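Local coordinates for Lmo2125 protein (Listeria monocytogenes serovar 1/2a, PDB 5TU0) that binds maltose and, as a lipid-anchored solute-binding protein, probably delivers the sugar to a membrane transporter for uptake, at residues N24-D29 with L292-N297; T320-S323 with T329-V332. The protein carries 2 engineered substitutions. One frame throughout, in Å; residues are numbered along the deposited sequence.

Overall arrangement
Both contacts join helices of a periplasmic-binding-protein fold, in which the maltose lies in the cleft between the two lobes, as in other solute-binding proteins of this family, in a pocket lined by Asp-70, Glu-114, Tyr-164 and Trp-241. The centres of the contacts lie 22 Å apart and their nearest atoms about 10 Å, so they do not touch. Contact 1 lies about 24 Å from the centre of the chain and contact 2 about 17 Å. Helix 298-308 runs between them and touches side chains of both. None of the four pocket residues belongs to either contact, and both are structural packing.

Contact 1 of 2, residues N24-D29 with L292-N297; sequences NKIKGD and LDYVTN
Tyr-294 carries its ring from the last turn of helix 285-295 across to helix 17-34, where its hydroxyl meets the main chain of Ile-26. This is helix-to-helix packing within a periplasmic-binding-protein fold, between segments 263 residues apart at their closest ends. The ring reaches over because CG stands anti to the backbone N (chi1 176°), which extends the side chain toward the other helix. Tyr-294 OH donates to Ile-26 O at 2.6 Å, and the C=O...OH angle of 145°, with the donor in the carbonyl plane, places the hydroxyl on a lone pair. The same oxygen lies at the ring edge, near the ring plane. This directional bond holds the hydroxyl end of the ring against the helix.

Beside this bond the apolar part of Ile-26 and the tyrosine run antiparallel alongside each other. Ile-26 CD1 comes to 4.0 Å from Tyr-294 CE2, and its CG1 also lies against that ring carbon. The same Ile-26 CD1 touches Val-295 CG2 at 3.8 Å from a different side, the two side chains meeting at a slant. Ile-26 and Val-295 are both buried, and theirs is the nearest CA pair between the two segments, 8.1 Å apart. Outside the pair, Ile-26 also touches Asn-300 and Thr-303 of helix 298-308, Val-295 rests on Trp-276 of strand 272-278, and the tyrosine ring meets Phe-30 with planes at about 55°.

Where helix 285-295 ends, Thr-296 N and Thr-296 OG1 reach Leu-292 O, one from above and one from below the carbonyl plane, so this one carbonyl is gripped by two donors. At the exposed margin of the contact, Asp-29 approaches the phenol with its methylene, Asp-29 CB lying 3.5 Å from Tyr-294 OH.

Contact 2 of 2, residues T320-S323 with T329-V332; sequences TAKS and TNAV
Helices 315-323 and 327-336 follow each other closely in the chain, and the backbones of the two segments come nearest at Lys-322 and Asn-330, whose CA atoms are 5.7 Å apart. In this pair of consecutive helices joined by a short connection the buried part is small and apolar: Ala-321 CB meets Thr-329 CG2 at 4.0 Å. The threonine chi1 of -54°, measured to OG1, leaves the methyl CG2 anti to the backbone N, while Thr-329 OG1 bonds to Tyr-305 and Asp-326. Nearer the surface, the side chains of Lys-322 and Asn-330 lie nearly perpendicular, and Lys-322 CG passes 3.9 Å from Asn-330 OD1. The lysine continues fully extended beyond this point. Asn-330 ND2 bonds to Asn-325 in the connection between the helices, which anchors the amino side of the amide.

Asn-330 OD1 also faces Lys-322 O at 3.3 Å, but both are acceptors and cannot bond directly. Water 1 can donate to Ala-321 O at 2.8 Å or to Asn-330 OD1 at 2.9 Å, although acceptors around it outnumber its protons. It spans the segments, consistent with a water-mediated polar link, with the Ala-321 to Thr-329 methyl contact beside it.

Contact 1 of 2, residues N24-D29 with L292-N297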
ATOM      1  N   ASN A  24      -7.798 -17.580 -15.553  1.00 30.80           N
ATOM      2  CA  ASN A  24      -8.417 -18.471 -16.554  1.00 33.11           C
ATOM      3  C   ASN A  24      -8.108 -18.047 -17.984  1.00 33.51           C
ATOM      4  O   ASN A  24      -7.852 -18.906 -18.840  1.00 34.46           O
ATOM      5  CB  ASN A  24      -9.923 -18.643 -16.333  1.00 35.63           C
ATOM      6  CG  ASN A  24     -10.236 -19.652 -15.246  1.00 36.70           C
ATOM      7  OD1 ASN A  24      -9.491 -20.608 -15.037  1.00 37.39           O
ATOM      8  ND2 ASN A  24     -11.343 -19.452 -14.557  1.00 39.44           N
ATOM      9  N   LYS A  25      -8.095 -16.742 -18.235  1.00 33.28           N
ATOM     10  CA  LYS A  25      -7.746 -16.228 -19.547  1.00 34.28           C
ATOM     11  C   LYS A  25      -6.303 -16.578 -19.939  1.00 32.94           C
ATOM     12  O   LYS A  25      -6.064 -17.043 -21.045  1.00 33.26           O
ATOM     13  CB  LYS A  25      -7.916 -14.711 -19.624  1.00 35.02           C
ATOM     14  CG  LYS A  25      -7.726 -14.143 -21.027  1.00 37.38           C
ATOM     15  CD  LYS A  25      -8.072 -12.660 -21.095  1.00 39.17           C
ATOM     16  CE  LYS A  25      -8.481 -12.207 -22.488  1.00 42.07           C
ATOM     17  NZ  LYS A  25      -9.848 -12.670 -22.831  1.00 43.32           N
ATOM     18  N   ILE A  26      -5.347 -16.368 -19.036  1.00 30.82           N
ATOM     19  CA  ILE A  26      -3.940 -16.585 -19.391  1.00 30.74           C
ATOM     20  C   ILE A  26      -3.384 -17.993 -19.207  1.00 30.73           C
ATOM     21  O   ILE A  26      -2.327 -18.291 -19.755  1.00 31.24           O
ATOM     22  CB  ILE A  26      -3.002 -15.616 -18.631  1.00 29.16           C
ATOM     23  CG1 ILE A  26      -2.918 -15.961 -17.133  1.00 28.46           C
ATOM     24  CG2 ILE A  26      -3.463 -14.181 -18.855  1.00 29.71           C
ATOM     25  CD1 ILE A  26      -1.848 -15.192 -16.365  1.00 27.61           C
ATOM     26  N   LYS A  27      -4.063 -18.872 -18.470  1.00 31.14           N
ATOM     27  CA  LYS A  27      -3.457 -20.183 -18.182  1.00 31.37           C
ATOM     28  C   LYS A  27      -3.215 -21.059 -19.421  1.00 31.22           C
ATOM     29  O   LYS A  27      -2.263 -21.834 -19.456  1.00 30.58           O
ATOM     30  CB  LYS A  27      -4.276 -20.966 -17.165  1.00 33.23           C
ATOM     31  CG  LYS A  27      -5.584 -21.514 -17.693  1.00 36.04           C
ATOM     32  CD  LYS A  27      -6.334 -22.213 -16.589  1.00 38.92           C
ATOM     33  CE  LYS A  27      -7.526 -22.963 -17.143  1.00 42.29           C
ATOM     34  NZ  LYS A  27      -8.386 -23.456 -16.037  1.00 46.02           N
ATOM     35  N   GLY A  28      -4.070 -20.923 -20.427  1.00 30.82           N
ATOM     36  CA  GLY A  28      -3.980 -21.754 -21.629  1.00 32.29           C
ATOM     37  C   GLY A  28      -2.620 -21.793 -22.304  1.00 31.48           C
ATOM     38  O   GLY A  28      -2.099 -22.873 -22.601  1.00 31.96           O
ATOM     39  N   ASP A  29      -2.046 -20.624 -22.555  1.00 31.02           N
ATOM     40  CA  ASP A  29      -0.750 -20.552 -23.244  1.00 31.72           C
ATOM     41  C   ASP A  29       0.389 -21.137 -22.389  1.00 30.66           C
ATOM     42  O   ASP A  29       1.335 -21.733 -22.925  1.00 29.79           O
ATOM     43  CB  ASP A  29      -0.468 -19.130 -23.710  1.00 32.48           C
ATOM     44  CG  ASP A  29      -1.429 -18.675 -24.791  1.00 35.28           C
ATOM     45  OD1 ASP A  29      -1.820 -19.500 -25.637  1.00 37.09           O
ATOM     46  OD2 ASP A  29      -1.785 -17.489 -24.810  1.00 37.53           O
ATOM     47  N   LEU A 292       5.634 -18.210 -12.146  1.00 25.50           N
ATOM     48  CA  LEU A 292       5.988 -16.862 -11.712  1.00 25.82           C
ATOM     49  C   LEU A 292       6.608 -16.031 -12.850  1.00 27.04           C
ATOM     50  O   LEU A 292       6.269 -14.851 -13.023  1.00 27.10           O
ATOM     51  CB  LEU A 292       6.918 -16.887 -10.487  1.00 25.83           C
ATOM     52  CG  LEU A 292       6.251 -16.837  -9.106  1.00 25.70           C
ATOM     53  CD1 LEU A 292       5.248 -17.965  -8.914  1.00 26.29           C
ATOM     54  CD2 LEU A 292       7.289 -16.849  -7.989  1.00 25.84           C
ATOM     55  N   ASP A 293       7.513 -16.655 -13.610  1.00 28.28           N
ATOM     56  CA  ASP A 293       8.195 -16.000 -14.741  1.00 29.16           C
ATOM     57  C   ASP A 293       7.215 -15.682 -15.865  1.00 28.88           C
ATOM     58  O   ASP A 293       7.378 -14.681 -16.575  1.00 30.33           O
ATOM     59  CB  ASP A 293       9.330 -16.886 -15.292  1.00 30.38           C
ATOM     60  CG  ASP A 293      10.496 -17.040 -14.306  1.00 32.32           C
ATOM     61  OD1 ASP A 293      10.567 -16.281 -13.313  1.00 30.85           O
ATOM     62  OD2 ASP A 293      11.347 -17.930 -14.528  1.00 33.99           O
ATOM     63  N   TYR A 294       6.238 -16.565 -16.051  1.00 27.53           N
ATOM     64  CA  TYR A 294       5.180 -16.355 -17.038  1.00 26.90           C
ATOM     65  C   TYR A 294       4.234 -15.203 -16.644  1.00 26.66           C
ATOM     66  O   TYR A 294       4.074 -14.215 -17.384  1.00 26.55           O
ATOM     67  CB  TYR A 294       4.361 -17.641 -17.179  1.00 26.79           C
ATOM     68  CG  TYR A 294       3.160 -17.552 -18.096  1.00 27.03           C
ATOM     69  CD1 TYR A 294       3.312 -17.625 -19.473  1.00 27.82           C
ATOM     70  CD2 TYR A 294       1.865 -17.439 -17.586  1.00 27.01           C
ATOM     71  CE1 TYR A 294       2.210 -17.561 -20.327  1.00 28.29           C
ATOM     72  CE2 TYR A 294       0.757 -17.371 -18.439  1.00 27.50           C
ATOM     73  CZ  TYR A 294       0.943 -17.435 -19.812  1.00 28.28           C
ATOM     74  OH  TYR A 294      -0.124 -17.365 -20.689  1.00 28.89           O
ATOM     75  N   VAL A 295       3.610 -15.323 -15.474  1.00 26.70           N
ATOM     76  CA  VAL A 295       2.591 -14.362 -15.054  1.00 26.21           C
ATOM     77  C   VAL A 295       3.149 -12.943 -14.845  1.00 26.15           C
ATOM     78  O   VAL A 295       2.398 -11.966 -14.916  1.00 25.46           O
ATOM     79  CB  VAL A 295       1.795 -14.875 -13.811  1.00 26.75           C
ATOM     80  CG1 VAL A 295       2.631 -14.807 -12.543  1.00 26.09           C
ATOM     81  CG2 VAL A 295       0.530 -14.062 -13.586  1.00 27.67           C
ATOM     82  N   THR A 296       4.462 -12.829 -14.608  1.00 26.32           N
ATOM     83  CA  THR A 296       5.098 -11.521 -14.425  1.00 26.96           C
ATOM     84  C   THR A 296       5.809 -11.010 -15.692  1.00 27.83           C
ATOM     85  O   THR A 296       6.490  -9.982 -15.632  1.00 28.40           O
ATOM     86  CB  THR A 296       6.048 -11.466 -13.191  1.00 26.89           C
ATOM     87  OG1 THR A 296       7.124 -12.402 -13.341  1.00 28.73           O
ATOM     88  CG2 THR A 296       5.297 -11.768 -11.928  1.00 26.59           C
ATOM     89  N   ASN A 297       5.652 -11.689 -16.838  1.00 28.27           N
ATOM     90  CA  ASN A 297       6.262 -11.165 -18.065  1.00 28.86           C
ATOM     91  C   ASN A 297       5.408 -10.005 -18.592  1.00 29.48           C
ATOM     92  O   ASN A 297       4.311  -9.744 -18.079  1.00 28.44           O
ATOM     93  CB  ASN A 297       6.560 -12.245 -19.131  1.00 29.09           C
ATOM     94  CG  ASN A 297       5.317 -12.829 -19.800  1.00 29.18           C
ATOM     95  OD1 ASN A 297       4.252 -12.236 -19.820  1.00 28.02           O
ATOM     96  ND2 ASN A 297       5.481 -14.023 -20.361  1.00 29.85           N
TER

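Contact 2 of 2, residues T320-S323 with T329-V332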
ATOM      1  N   THR A 320       3.166   0.671 -20.634  1.00 37.41           N
ATOM      2  CA  THR A 320       1.992   0.460 -21.459  1.00 37.58           C
ATOM      3  C   THR A 320       0.731   0.939 -20.708  1.00 37.17           C
ATOM      4  O   THR A 320      -0.162   1.546 -21.301  1.00 38.38           O
ATOM      5  CB  THR A 320       1.824  -1.020 -21.851  1.00 36.86           C
ATOM      6  OG1 THR A 320       2.969  -1.459 -22.597  1.00 36.80           O
ATOM      7  CG2 THR A 320       0.565  -1.220 -22.702  1.00 37.66           C
ATOM      8  N   ALA A 321       0.660   0.664 -19.409  1.00 36.74           N
ATOM      9  CA  ALA A 321      -0.511   1.082 -18.620  1.00 36.41           C
ATOM     10  C   ALA A 321      -0.602   2.594 -18.569  1.00 37.71           C
ATOM     11  O   ALA A 321      -1.685   3.148 -18.739  1.00 38.33           O
ATOM     12  CB  ALA A 321      -0.466   0.495 -17.223  1.00 35.43           C
ATOM     13  N   LYS A 322       0.543   3.247 -18.356  1.00 38.87           N
ATOM     14  CA  LYS A 322       0.628   4.711 -18.322  1.00 42.28           C
ATOM     15  C   LYS A 322       0.117   5.366 -19.623  1.00 44.05           C
ATOM     16  O   LYS A 322      -0.549   6.407 -19.577  1.00 43.30           O
ATOM     17  CB  LYS A 322       2.073   5.162 -18.055  1.00 43.90           C
ATOM     18  CG  LYS A 322       2.245   6.672 -17.965  1.00 47.00           C
ATOM     19  CD  LYS A 322       3.665   7.083 -17.614  1.00 48.86           C
ATOM     20  CE  LYS A 322       3.793   8.603 -17.647  1.00 53.00           C
ATOM     21  NZ  LYS A 322       5.115   9.112 -17.169  1.00 54.38           N
ATOM     22  N   SER A 323       0.431   4.745 -20.761  0.50 44.96           N
ATOM     23  CA  SER A 323       0.011   5.241 -22.073  0.50 46.85           C
ATOM     24  C   SER A 323      -1.504   5.239 -22.282  0.50 47.60           C
ATOM     25  O   SER A 323      -2.002   5.928 -23.174  0.50 49.37           O
ATOM     26  CB  SER A 323       0.673   4.410 -23.174  0.50 47.85           C
ATOM     27  OG  SER A 323       2.083   4.493 -23.088  0.50 48.25           O
ATOM     28  N   THR A 329      -4.410   5.287 -12.659  1.00 32.36           N
ATOM     29  CA  THR A 329      -3.187   4.610 -13.058  1.00 31.67           C
ATOM     30  C   THR A 329      -2.009   5.574 -13.115  1.00 32.09           C
ATOM     31  O   THR A 329      -0.942   5.259 -12.589  1.00 32.12           O
ATOM     32  CB  THR A 329      -3.348   3.945 -14.427  1.00 32.05           C
ATOM     33  OG1 THR A 329      -4.492   3.078 -14.392  1.00 32.18           O
ATOM     34  CG2 THR A 329      -2.093   3.149 -14.785  1.00 32.06           C
ATOM     35  N   ASN A 330      -2.210   6.747 -13.725  1.00 33.33           N
ATOM     36  CA  ASN A 330      -1.154   7.761 -13.830  1.00 34.22           C
ATOM     37  C   ASN A 330      -0.714   8.258 -12.446  1.00 33.14           C
ATOM     38  O   ASN A 330       0.482   8.383 -12.184  1.00 32.96           O
ATOM     39  CB  ASN A 330      -1.606   8.979 -14.664  1.00 36.33           C
ATOM     40  CG  ASN A 330      -1.746   8.676 -16.150  1.00 38.49           C
ATOM     41  OD1 ASN A 330      -1.288   7.649 -16.652  1.00 40.04           O
ATOM     42  ND2 ASN A 330      -2.378   9.585 -16.861  1.00 40.46           N
ATOM     43  N   ALA A 331      -1.690   8.551 -11.586  1.00 32.17           N
ATOM     44  CA  ALA A 331      -1.409   9.012 -10.213  1.00 31.99           C
ATOM     45  C   ALA A 331      -0.617   7.982  -9.417  1.00 30.18           C
ATOM     46  O   ALA A 331       0.357   8.319  -8.757  1.00 29.82           O
ATOM     47  CB  ALA A 331      -2.694   9.347  -9.487  1.00 32.18           C
ATOM     48  N   VAL A 332      -1.048   6.728  -9.472  1.00 29.64           N
ATOM     49  CA  VAL A 332      -0.340   5.642  -8.790  1.00 28.54           C
ATOM     50  C   VAL A 332       1.083   5.493  -9.303  1.00 28.17           C
ATOM     51  O   VAL A 332       2.011   5.410  -8.514  1.00 26.89           O
ATOM     52  CB  VAL A 332      -1.077   4.285  -8.934  1.00 28.70           C
ATOM     53  CG1 VAL A 332      -0.193   3.113  -8.463  1.00 28.44           C
ATOM     54  CG2 VAL A 332      -2.371   4.328  -8.152  1.00 29.03           C
TER
HETATM   55  O   HOH W   1      -2.868   5.429 -17.545  1.00 38.88           O